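Local coordinates for protein alpha-glucosidase ([Eubacterium] rectale, PDB 6PNR) that probably hydrolyses alpha-linked sulfoquinovosides as a family 31 glycoside hydrolase, here in complex with an aza-sugar inhibitor, at residues R127-P132 with G160-T165; I133-P138 with N166-T171; M599-V604 with T644-R649. One frame throughout, in Å; residues are numbered along the deposited sequence.

How the contacts relate
Contacts 1 and 2 are neighbours, with centres about 10 Å apart, and they join the same two parts of the chain: strand 130-133 with the loop after it, and the loop leading into strand 168-174. Contact 1 is near the surface and relies on aromatic rings, one tyrosine hydroxyl and a bridging water; contact 2 is buried and packs prolines and an isoleucine around a single threonine bond. N164 of contact 1 packs on P138 and E137 of contact 2. Contact 3 stands apart, its centre 28 to 29 Å from the other two. Buried in the C-terminal domain, it is a regular antiparallel strand pair held by main-chain bonds.

Contact 1 (R127-P132 with G160-T165)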
loop_
_atom_site.group_PDB
_atom_site.type_symbol
_atom_site.label_atom_id
_atom_site.label_comp_id
_atom_site.label_asym_id
_atom_site.label_seq_id
_atom_site.Cartn_x
_atom_site.Cartn_y
_atom_site.Cartn_z
ATOM N N ARG A 127 -16.308 -11.244 -6.778
ATOM C CA ARG A 127 -17.031 -9.995 -7.003
ATOM C C ARG A 127 -16.655 -8.955 -5.955
ATOM O O ARG A 127 -16.508 -9.269 -4.770
ATOM C CB ARG A 127 -18.544 -10.235 -6.979
ATOM C CG ARG A 127 -19.321 -9.208 -7.809
ATOM C CD ARG A 127 -19.123 -9.454 -9.299
ATOM N NE ARG A 127 -19.473 -8.301 -10.131
ATOM C CZ ARG A 127 -20.719 -7.937 -10.429
ATOM N NH1 ARG A 127 -21.749 -8.626 -9.948
ATOM N NH2 ARG A 127 -20.933 -6.880 -11.208
ATOM N N GLY A 128 -16.477 -7.708 -6.406
ATOM C CA GLY A 128 -16.153 -6.606 -5.529
ATOM C C GLY A 128 -14.674 -6.323 -5.354
ATOM O O GLY A 128 -14.329 -5.338 -4.696
ATOM N N ARG A 129 -13.788 -7.142 -5.927
ATOM C CA ARG A 129 -12.350 -6.921 -5.817
ATOM C C ARG A 129 -11.690 -7.126 -7.173
ATOM O O ARG A 129 -12.324 -7.555 -8.141
ATOM C CB ARG A 129 -11.720 -7.849 -4.765
ATOM C CG ARG A 129 -12.156 -7.534 -3.330
ATOM C CD ARG A 129 -11.639 -8.562 -2.328
ATOM N NE ARG A 129 -12.090 -8.260 -0.970
ATOM C CZ ARG A 129 -13.189 -8.770 -0.420
ATOM N NH1 ARG A 129 -13.951 -9.611 -1.111
ATOM N NH2 ARG A 129 -13.533 -8.431 0.815
ATOM N N ASN A 130 -10.396 -6.811 -7.245
ATOM C CA ASN A 130 -9.610 -7.088 -8.437
ATOM C C ASN A 130 -8.494 -8.075 -8.109
ATOM O O ASN A 130 -7.979 -8.118 -6.981
ATOM C CB ASN A 130 -9.024 -5.806 -9.049
ATOM C CG ASN A 130 -8.028 -5.120 -8.137
ATOM O OD1 ASN A 130 -8.374 -4.664 -7.044
ATOM N ND2 ASN A 130 -6.788 -5.015 -8.597
ATOM N N PHE A 131 -8.119 -8.861 -9.116
ATOM C CA PHE A 131 -7.189 -9.976 -8.938
ATOM C C PHE A 131 -6.108 -9.903 -10.011
ATOM O O PHE A 131 -6.353 -10.263 -11.176
ATOM C CB PHE A 131 -7.953 -11.293 -8.965
ATOM C CG PHE A 131 -8.926 -11.426 -7.823
ATOM C CD1 PHE A 131 -10.201 -10.879 -7.906
ATOM C CD2 PHE A 131 -8.548 -12.043 -6.636
ATOM C CE1 PHE A 131 -11.072 -10.960 -6.842
ATOM C CE2 PHE A 131 -9.433 -12.134 -5.566
ATOM C CZ PHE A 131 -10.694 -11.595 -5.672
ATOM N N PRO A 132 -4.937 -9.363 -9.678
ATOM C CA PRO A 132 -3.773 -9.490 -10.561
ATOM C C PRO A 132 -3.430 -10.950 -10.811
ATOM O O PRO A 132 -3.518 -11.789 -9.915
ATOM C CB PRO A 132 -2.660 -8.784 -9.774
ATOM C CG PRO A 132 -3.405 -7.756 -8.976
ATOM C CD PRO A 132 -4.719 -8.379 -8.604
ATOM N N GLY A 160 2.709 -10.063 1.313
ATOM C CA GLY A 160 1.688 -10.338 0.320
ATOM C C GLY A 160 0.366 -9.652 0.652
ATOM O O GLY A 160 0.281 -8.779 1.517
ATOM N N ASP A 161 -0.679 -10.084 -0.058
ATOM C CA ASP A 161 -2.008 -9.477 0.005
ATOM C C ASP A 161 -3.009 -10.529 -0.460
ATOM O O ASP A 161 -2.626 -11.632 -0.863
ATOM C CB ASP A 161 -2.074 -8.206 -0.853
ATOM C CG ASP A 161 -3.073 -7.171 -0.325
ATOM O OD1 ASP A 161 -3.961 -7.506 0.489
ATOM O OD2 ASP A 161 -2.955 -6.000 -0.736
ATOM N N TYR A 162 -4.303 -10.176 -0.421
ATOM C CA TYR A 162 -5.357 -11.170 -0.630
ATOM C C TYR A 162 -5.268 -11.846 -2.002
ATOM O O TYR A 162 -5.739 -12.976 -2.162
ATOM C CB TYR A 162 -6.746 -10.530 -0.448
ATOM C CG TYR A 162 -7.124 -9.583 -1.567
ATOM C CD1 TYR A 162 -7.721 -10.057 -2.736
ATOM C CD2 TYR A 162 -6.891 -8.214 -1.449
ATOM C CE1 TYR A 162 -8.049 -9.204 -3.761
ATOM C CE2 TYR A 162 -7.218 -7.348 -2.465
ATOM C CZ TYR A 162 -7.796 -7.850 -3.622
ATOM O OH TYR A 162 -8.124 -6.997 -4.642
ATOM N N TYR A 163 -4.705 -11.176 -3.005
ATOM C CA TYR A 163 -4.738 -11.705 -4.366
ATOM C C TYR A 163 -3.510 -12.528 -4.738
ATOM O O TYR A 163 -3.500 -13.128 -5.819
ATOM C CB TYR A 163 -4.880 -10.560 -5.382
ATOM C CG TYR A 163 -3.839 -9.485 -5.223
ATOM C CD1 TYR A 163 -2.599 -9.601 -5.839
ATOM C CD2 TYR A 163 -4.090 -8.348 -4.455
ATOM C CE1 TYR A 163 -1.625 -8.628 -5.689
ATOM C CE2 TYR A 163 -3.121 -7.364 -4.301
ATOM C CZ TYR A 163 -1.897 -7.511 -4.920
ATOM O OH TYR A 163 -0.926 -6.560 -4.774
ATOM N N ASN A 164 -2.467 -12.548 -3.910
ATOM C CA ASN A 164 -1.236 -13.215 -4.309
ATOM C C ASN A 164 -1.440 -14.722 -4.264
ATOM O O ASN A 164 -2.181 -15.234 -3.418
ATOM C CB ASN A 164 -0.069 -12.791 -3.405
ATOM C CG ASN A 164 0.356 -11.352 -3.636
ATOM O OD1 ASN A 164 0.219 -10.494 -2.749
ATOM N ND2 ASN A 164 0.887 -11.078 -4.827
ATOM N N THR A 165 -0.803 -15.434 -5.196
ATOM C CA THR A 165 -1.028 -16.867 -5.301
ATOM C C THR A 165 0.068 -17.491 -6.149
ATOM O O THR A 165 0.571 -16.872 -7.090
ATOM C CB THR A 165 -2.410 -17.177 -5.901
ATOM O OG1 THR A 165 -2.518 -18.580 -6.162
ATOM C CG2 THR A 165 -2.631 -16.409 -7.196
HETATM O O HOH W 1 -5.071 -12.998 -8.023
#
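Y162 reaches across to the backbone of N130, where its hydroxyl donates a 2.6 Å hydrogen bond from OH to N130 O, lying in the carbonyl plane and on a lone pair. This is the tight part of the contact. The Y162 ring is lodged among three side chains: CD of R129 rests over one face, 4.2 Å from the ring centroid; CD2 of Y163 lies over the opposite face; and the edge carrying CE1 points into the face of F131. The last pair is an offset edge-to-face stack with planes 86° apart, and CE1 of Y162 comes to 3.7 Å from CE2 of F131. With CG of Y162 between the backbone N and the carbonyl carbon (chi1 71°), the ring turns toward strand 130-133. Tyrosine suits the place because one residue supplies both a flat packing surface and a terminal donor. A leucine here would probably leave N130 O without its hydroxyl partner, and the face of F131 and the CD methylene of R129 without a ring to pack on.

Next to it, P132 lays its ring over the face of Y163, its CD 4.0 Å from that ring's centroid in a CH-pi contact. Beyond this the fit is looser: a water bridges the two backbones, donating to P132 O and to Y163 O, each at 2.7 Å. R129 lies on the partly exposed side, where its guanidinium forms a cation-pi pair with Y123. The segment 160-165 itself is shaped by a type I turn from D161 to N164, in which N164 N bonds back to D161 O. The whole is a beta turn packed through aromatic side chains on an outermost strand of a six-stranded antiparallel sheet.

Contact 2 (I133-P138 with N166-T171); sequences IWTSEP and NYPQPT
I133 and P168 lie alongside each other with their side chains running in opposite senses, CG2 of the isoleucine 3.8 Å from CB of the proline. With CG2 anti to the backbone N and CG1 anti to the carbonyl carbon (chi1 -52°), the two branches divide the work: CG2 also meets CD of P170, while CD1 extends to the main chain at Q169, 3.6 Å from its O. A beta-branched residue suits this place because it spreads over two prolines and the peptide between them.

The P168 ring also presses on the backbone of 133-138: its CG sits 3.4 Å from W134 N and its CD lies against CB of T135, while CB of W134 points away from 166-171. T135 is the polar link: OG1, anti to the backbone N, donates to N166 O at 2.7 Å, reaching the oxygen from above the carbonyl plane. Threonine fits because its hydroxyl serves that carbonyl while its CB packs on the proline.

At the far end the side chains of N166 and P138 lie at a slant, OD1 of the asparagine 3.4 Å from CG of the proline. ND2 of N166 instead hydrogen-bonds to OE2 of E393, and the side chain of N166 lies about 8 Å from the bound inhibitor.

Helix 408-429 holds segment 133-138 through H412 and N413, which bond to its backbone, and H412 also stacks on W134. F45 of strand 44-56 meets that indole edge-to-face, whereas P170 pairs with V182 and T171 with C117 in the eight-stranded sheet.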
loop_
_atom_site.group_PDB
_atom_site.type_symbol
_atom_site.label_atom_id
_atom_site.label_comp_id
_atom_site.label_asym_id
_atom_site.label_seq_id
_atom_site.Cartn_x
_atom_site.Cartn_y
_atom_site.Cartn_z
ATOM N N ILE A 133 -3.030 -11.241 -12.046
ATOM C CA ILE A 133 -2.702 -12.597 -12.484
ATOM C C ILE A 133 -1.193 -12.639 -12.699
ATOM O O ILE A 133 -0.695 -12.265 -13.768
ATOM C CB ILE A 133 -3.470 -12.971 -13.769
ATOM C CG1 ILE A 133 -4.973 -12.719 -13.599
ATOM C CG2 ILE A 133 -3.147 -14.422 -14.223
ATOM C CD1 ILE A 133 -5.642 -13.499 -12.476
ATOM N N TRP A 134 -0.454 -13.039 -11.664
ATOM C CA TRP A 134 1.006 -13.038 -11.704
ATOM C C TRP A 134 1.448 -14.064 -10.671
ATOM O O TRP A 134 1.182 -13.879 -9.480
ATOM C CB TRP A 134 1.560 -11.643 -11.386
ATOM C CG TRP A 134 3.049 -11.477 -11.569
ATOM C CD1 TRP A 134 4.005 -11.489 -10.591
ATOM C CD2 TRP A 134 3.746 -11.255 -12.806
ATOM N NE1 TRP A 134 5.251 -11.286 -11.142
ATOM C CE2 TRP A 134 5.120 -11.148 -12.500
ATOM C CE3 TRP A 134 3.343 -11.155 -14.143
ATOM C CZ2 TRP A 134 6.089 -10.937 -13.484
ATOM C CZ3 TRP A 134 4.310 -10.936 -15.119
ATOM C CH2 TRP A 134 5.661 -10.829 -14.786
ATOM N N THR A 135 2.065 -15.154 -11.118
ATOM C CA THR A 135 2.481 -16.177 -10.164
ATOM C C THR A 135 3.641 -15.648 -9.323
ATOM O O THR A 135 4.530 -14.954 -9.824
ATOM C CB THR A 135 2.852 -17.487 -10.880
ATOM O OG1 THR A 135 3.246 -18.472 -9.914
ATOM C CG2 THR A 135 3.970 -17.296 -11.908
ATOM N N SER A 136 3.588 -15.911 -8.020
ATOM C CA SER A 136 4.610 -15.391 -7.116
ATOM C C SER A 136 4.491 -16.140 -5.797
ATOM O O SER A 136 3.559 -16.918 -5.587
ATOM C CB SER A 136 4.454 -13.878 -6.892
ATOM O OG SER A 136 3.368 -13.595 -6.010
ATOM N N GLU A 137 5.431 -15.883 -4.901
ATOM C CA GLU A 137 5.187 -16.268 -3.520
ATOM C C GLU A 137 3.839 -15.688 -3.089
ATOM O O GLU A 137 3.542 -14.521 -3.391
ATOM C CB GLU A 137 6.316 -15.756 -2.618
ATOM C CG GLU A 137 7.629 -16.509 -2.804
ATOM C CD GLU A 137 7.637 -17.851 -2.086
ATOM O OE1 GLU A 137 6.741 -18.103 -1.251
ATOM O OE2 GLU A 137 8.528 -18.670 -2.377
ATOM N N PRO A 138 2.994 -16.469 -2.414
ATOM C CA PRO A 138 1.647 -15.994 -2.075
ATOM C C PRO A 138 1.603 -15.038 -0.897
ATOM O O PRO A 138 0.531 -14.489 -0.611
ATOM C CB PRO A 138 0.907 -17.297 -1.743
ATOM C CG PRO A 138 1.993 -18.138 -1.121
ATOM C CD PRO A 138 3.225 -17.846 -1.942
ATOM N N ASN A 166 0.434 -18.725 -5.798
ATOM C CA ASN A 166 1.324 -19.510 -6.650
ATOM C C ASN A 166 0.677 -19.859 -7.983
ATOM O O ASN A 166 1.386 -20.175 -8.945
ATOM C CB ASN A 166 1.735 -20.816 -5.957
ATOM C CG ASN A 166 2.336 -20.595 -4.575
ATOM O OD1 ASN A 166 1.620 -20.538 -3.569
ATOM N ND2 ASN A 166 3.657 -20.504 -4.519
ATOM N N TYR A 167 -0.647 -19.827 -8.056
ATOM C CA TYR A 167 -1.382 -20.362 -9.204
ATOM C C TYR A 167 -2.526 -19.416 -9.534
ATOM O O TYR A 167 -3.683 -19.659 -9.166
ATOM C CB TYR A 167 -1.883 -21.778 -8.903
ATOM C CG TYR A 167 -2.713 -22.444 -10.000
ATOM C CD1 TYR A 167 -2.890 -21.849 -11.234
ATOM C CD2 TYR A 167 -3.297 -23.678 -9.791
ATOM C CE1 TYR A 167 -3.656 -22.440 -12.218
ATOM C CE2 TYR A 167 -4.068 -24.287 -10.778
ATOM C CZ TYR A 167 -4.239 -23.658 -11.987
ATOM O OH TYR A 167 -4.992 -24.238 -12.987
ATOM N N PRO A 168 -2.241 -18.320 -10.230
ATOM C CA PRO A 168 -3.317 -17.501 -10.791
ATOM C C PRO A 168 -3.673 -18.003 -12.183
ATOM O O PRO A 168 -2.921 -18.751 -12.810
ATOM C CB PRO A 168 -2.695 -16.093 -10.845
ATOM C CG PRO A 168 -1.209 -16.345 -11.079
ATOM C CD PRO A 168 -0.903 -17.770 -10.564
ATOM N N GLN A 169 -4.857 -17.592 -12.657
ATOM C CA GLN A 169 -5.194 -17.956 -14.024
ATOM C C GLN A 169 -6.156 -16.918 -14.577
ATOM O O GLN A 169 -7.064 -16.484 -13.855
ATOM C CB GLN A 169 -5.820 -19.362 -14.114
ATOM C CG GLN A 169 -5.802 -19.948 -15.519
ATOM C CD GLN A 169 -6.343 -21.368 -15.587
ATOM O OE1 GLN A 169 -5.797 -22.285 -14.972
ATOM N NE2 GLN A 169 -7.431 -21.553 -16.339
ATOM N N PRO A 170 -5.984 -16.494 -15.830
ATOM C CA PRO A 170 -6.896 -15.503 -16.410
ATOM C C PRO A 170 -8.177 -16.153 -16.924
ATOM O O PRO A 170 -8.477 -16.131 -18.121
ATOM C CB PRO A 170 -6.042 -14.899 -17.532
ATOM C CG PRO A 170 -5.253 -16.101 -18.036
ATOM C CD PRO A 170 -4.892 -16.847 -16.766
ATOM N N THR A 171 -8.944 -16.730 -15.997
ATOM C CA THR A 171 -10.126 -17.534 -16.285
ATOM C C THR A 171 -11.083 -17.359 -15.115
ATOM O O THR A 171 -10.655 -17.456 -13.958
ATOM C CB THR A 171 -9.751 -19.014 -16.428
ATOM O OG1 THR A 171 -8.529 -19.132 -17.177
ATOM C CG2 THR A 171 -10.873 -19.813 -17.108
#

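Contact 3 (M599-V604 with T644-R649); sequences MLIAPV and TPAFYR
L600 N donates to F647 O at 2.8 Å, with an N-H...O angle of 157°. The same carbonyl oxygen takes a second, weaker approach from the CA of M599, a CA-H...O contact. In return F647 N donates to L600 O at 2.9 Å, and L600 O is also met by the CA of A646 and lies near the plane of the F647 ring, at its edge. A third bond, A602 N to P645 O, continues the pairing just beyond the strands.

L600 and F647 are therefore the hydrogen-bonded pair, with M599-Y648 and I601-A646 as the non-hydrogen-bonded pairs on either side of it. Strands 599-601 and 646-649 run antiparallel at 163° and form the middle of the six-stranded sheet of the family 31 C-terminal domain, between strands 593-595 and 621-623.

Each face has its own packing. On the face of M599, I601, A646 and Y648, CD1 of I601 lies 3.8 Å from CB of A646; alanine suits the spot because its short side chain leaves space for that branch. The methionine chain bends at chi3 (83°), bringing CE back to 4.4 Å from the same A646 CB, and its CG packs on CB of Y648. The tyrosine ring leads away to F658 of helix 655-665. On the other face, CD2 of L600 meets CD1 of F647, and W621 touches both residues.

At the loop end P645 sets its ring on A602 O and on CG2 of V604, whose side chain crosses it at about a right angle, CG of the proline 3.9 Å from that methyl. W612 of strand 611-616 touches both P645 and V604.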
loop_
_atom_site.group_PDB
_atom_site.type_symbol
_atom_site.label_atom_id
_atom_site.label_comp_id
_atom_site.label_asym_id
_atom_site.label_seq_id
_atom_site.Cartn_x
_atom_site.Cartn_y
_atom_site.Cartn_z
ATOM N N MET A 599 -21.309 -36.007 0.569
ATOM C CA MET A 599 -20.843 -35.548 1.872
ATOM C C MET A 599 -20.674 -34.040 1.898
ATOM O O MET A 599 -20.270 -33.433 0.903
ATOM C CB MET A 599 -19.512 -36.198 2.267
ATOM C CG MET A 599 -19.581 -37.687 2.491
ATOM S SD MET A 599 -18.178 -38.295 3.464
ATOM C CE MET A 599 -18.744 -37.946 5.136
ATOM N N LEU A 600 -20.987 -33.440 3.047
ATOM C CA LEU A 600 -20.709 -32.034 3.295
ATOM C C LEU A 600 -19.692 -31.947 4.422
ATOM O O LEU A 600 -19.878 -32.559 5.478
ATOM C CB LEU A 600 -21.972 -31.246 3.652
ATOM C CG LEU A 600 -21.723 -29.731 3.691
ATOM C CD1 LEU A 600 -22.948 -28.997 3.191
ATOM C CD2 LEU A 600 -21.352 -29.226 5.108
ATOM N N ILE A 601 -18.613 -31.208 4.183
ATOM C CA ILE A 601 -17.544 -31.027 5.157
ATOM C C ILE A 601 -17.464 -29.549 5.491
ATOM O O ILE A 601 -17.419 -28.709 4.585
ATOM C CB ILE A 601 -16.188 -31.530 4.628
ATOM C CG1 ILE A 601 -16.350 -32.888 3.913
ATOM C CG2 ILE A 601 -15.181 -31.601 5.783
ATOM C CD1 ILE A 601 -16.910 -34.019 4.812
ATOM N N ALA A 602 -17.451 -29.241 6.788
ATOM C CA ALA A 602 -17.344 -27.871 7.297
ATOM C C ALA A 602 -16.252 -27.853 8.356
ATOM O O ALA A 602 -16.536 -27.969 9.554
ATOM C CB ALA A 602 -18.673 -27.391 7.878
ATOM N N PRO A 603 -14.987 -27.729 7.953
ATOM C CA PRO A 603 -13.888 -27.888 8.919
ATOM C C PRO A 603 -13.870 -26.800 9.985
ATOM O O PRO A 603 -14.104 -25.622 9.708
ATOM C CB PRO A 603 -12.632 -27.822 8.038
ATOM C CG PRO A 603 -13.113 -28.275 6.686
ATOM C CD PRO A 603 -14.499 -27.677 6.568
ATOM N N VAL A 604 -13.585 -27.211 11.222
ATOM C CA VAL A 604 -13.253 -26.254 12.271
ATOM C C VAL A 604 -11.926 -25.604 11.915
ATOM O O VAL A 604 -10.900 -26.283 11.809
ATOM C CB VAL A 604 -13.186 -26.937 13.644
ATOM C CG1 VAL A 604 -12.677 -25.946 14.717
ATOM C CG2 VAL A 604 -14.563 -27.508 14.018
ATOM N N THR A 644 -14.670 -34.012 13.021
ATOM C CA THR A 644 -14.911 -33.039 11.964
ATOM C C THR A 644 -16.412 -32.840 11.754
ATOM O O THR A 644 -17.163 -33.819 11.732
ATOM C CB THR A 644 -14.287 -33.528 10.650
ATOM O OG1 THR A 644 -13.003 -34.099 10.917
ATOM C CG2 THR A 644 -14.147 -32.387 9.650
ATOM N N PRO A 645 -16.884 -31.598 11.592
ATOM C CA PRO A 645 -18.280 -31.402 11.189
ATOM C C PRO A 645 -18.521 -31.961 9.795
ATOM O O PRO A 645 -18.280 -31.281 8.795
ATOM C CB PRO A 645 -18.446 -29.878 11.245
ATOM C CG PRO A 645 -17.425 -29.449 12.259
ATOM C CD PRO A 645 -16.242 -30.325 11.944
ATOM N N ALA A 646 -18.970 -33.211 9.720
ATOM C CA ALA A 646 -19.106 -33.922 8.457
ATOM C C ALA A 646 -20.465 -34.599 8.407
ATOM O O ALA A 646 -20.916 -35.181 9.397
ATOM C CB ALA A 646 -17.999 -34.960 8.280
ATOM N N PHE A 647 -21.108 -34.519 7.245
ATOM C CA PHE A 647 -22.458 -35.024 7.044
ATOM C C PHE A 647 -22.491 -35.772 5.723
ATOM O O PHE A 647 -21.763 -35.426 4.789
ATOM C CB PHE A 647 -23.486 -33.875 7.035
ATOM C CG PHE A 647 -23.369 -32.951 8.224
ATOM C CD1 PHE A 647 -22.349 -32.005 8.293
ATOM C CD2 PHE A 647 -24.267 -33.035 9.274
ATOM C CE1 PHE A 647 -22.217 -31.177 9.390
ATOM C CE2 PHE A 647 -24.150 -32.197 10.373
ATOM C CZ PHE A 647 -23.119 -31.263 10.431
ATOM N N TYR A 648 -23.327 -36.805 5.647
ATOM C CA TYR A 648 -23.539 -37.498 4.386
ATOM C C TYR A 648 -25.029 -37.550 4.060
ATOM O O TYR A 648 -25.885 -37.475 4.945
ATOM C CB TYR A 648 -22.939 -38.924 4.387
ATOM C CG TYR A 648 -23.532 -39.892 5.379
ATOM C CD1 TYR A 648 -24.611 -40.711 5.041
ATOM C CD2 TYR A 648 -22.990 -40.015 6.652
ATOM C CE1 TYR A 648 -25.143 -41.609 5.969
ATOM C CE2 TYR A 648 -23.503 -40.896 7.568
ATOM C CZ TYR A 648 -24.577 -41.694 7.229
ATOM O OH TYR A 648 -25.067 -42.566 8.169
ATOM N N ARG A 649 -25.320 -37.664 2.765
ATOM C CA ARG A 649 -26.693 -37.817 2.297
ATOM C C ARG A 649 -27.267 -39.153 2.752
ATOM O O ARG A 649 -26.649 -40.204 2.549
ATOM C CB ARG A 649 -26.743 -37.720 0.776
ATOM C CG ARG A 649 -26.376 -36.356 0.219
ATOM C CD ARG A 649 -26.471 -36.355 -1.312
ATOM N NE ARG A 649 -27.722 -36.942 -1.776
ATOM C CZ ARG A 649 -27.818 -38.102 -2.425
ATOM N NH1 ARG A 649 -26.726 -38.806 -2.718
ATOM N NH2 ARG A 649 -29.011 -38.552 -2.791
#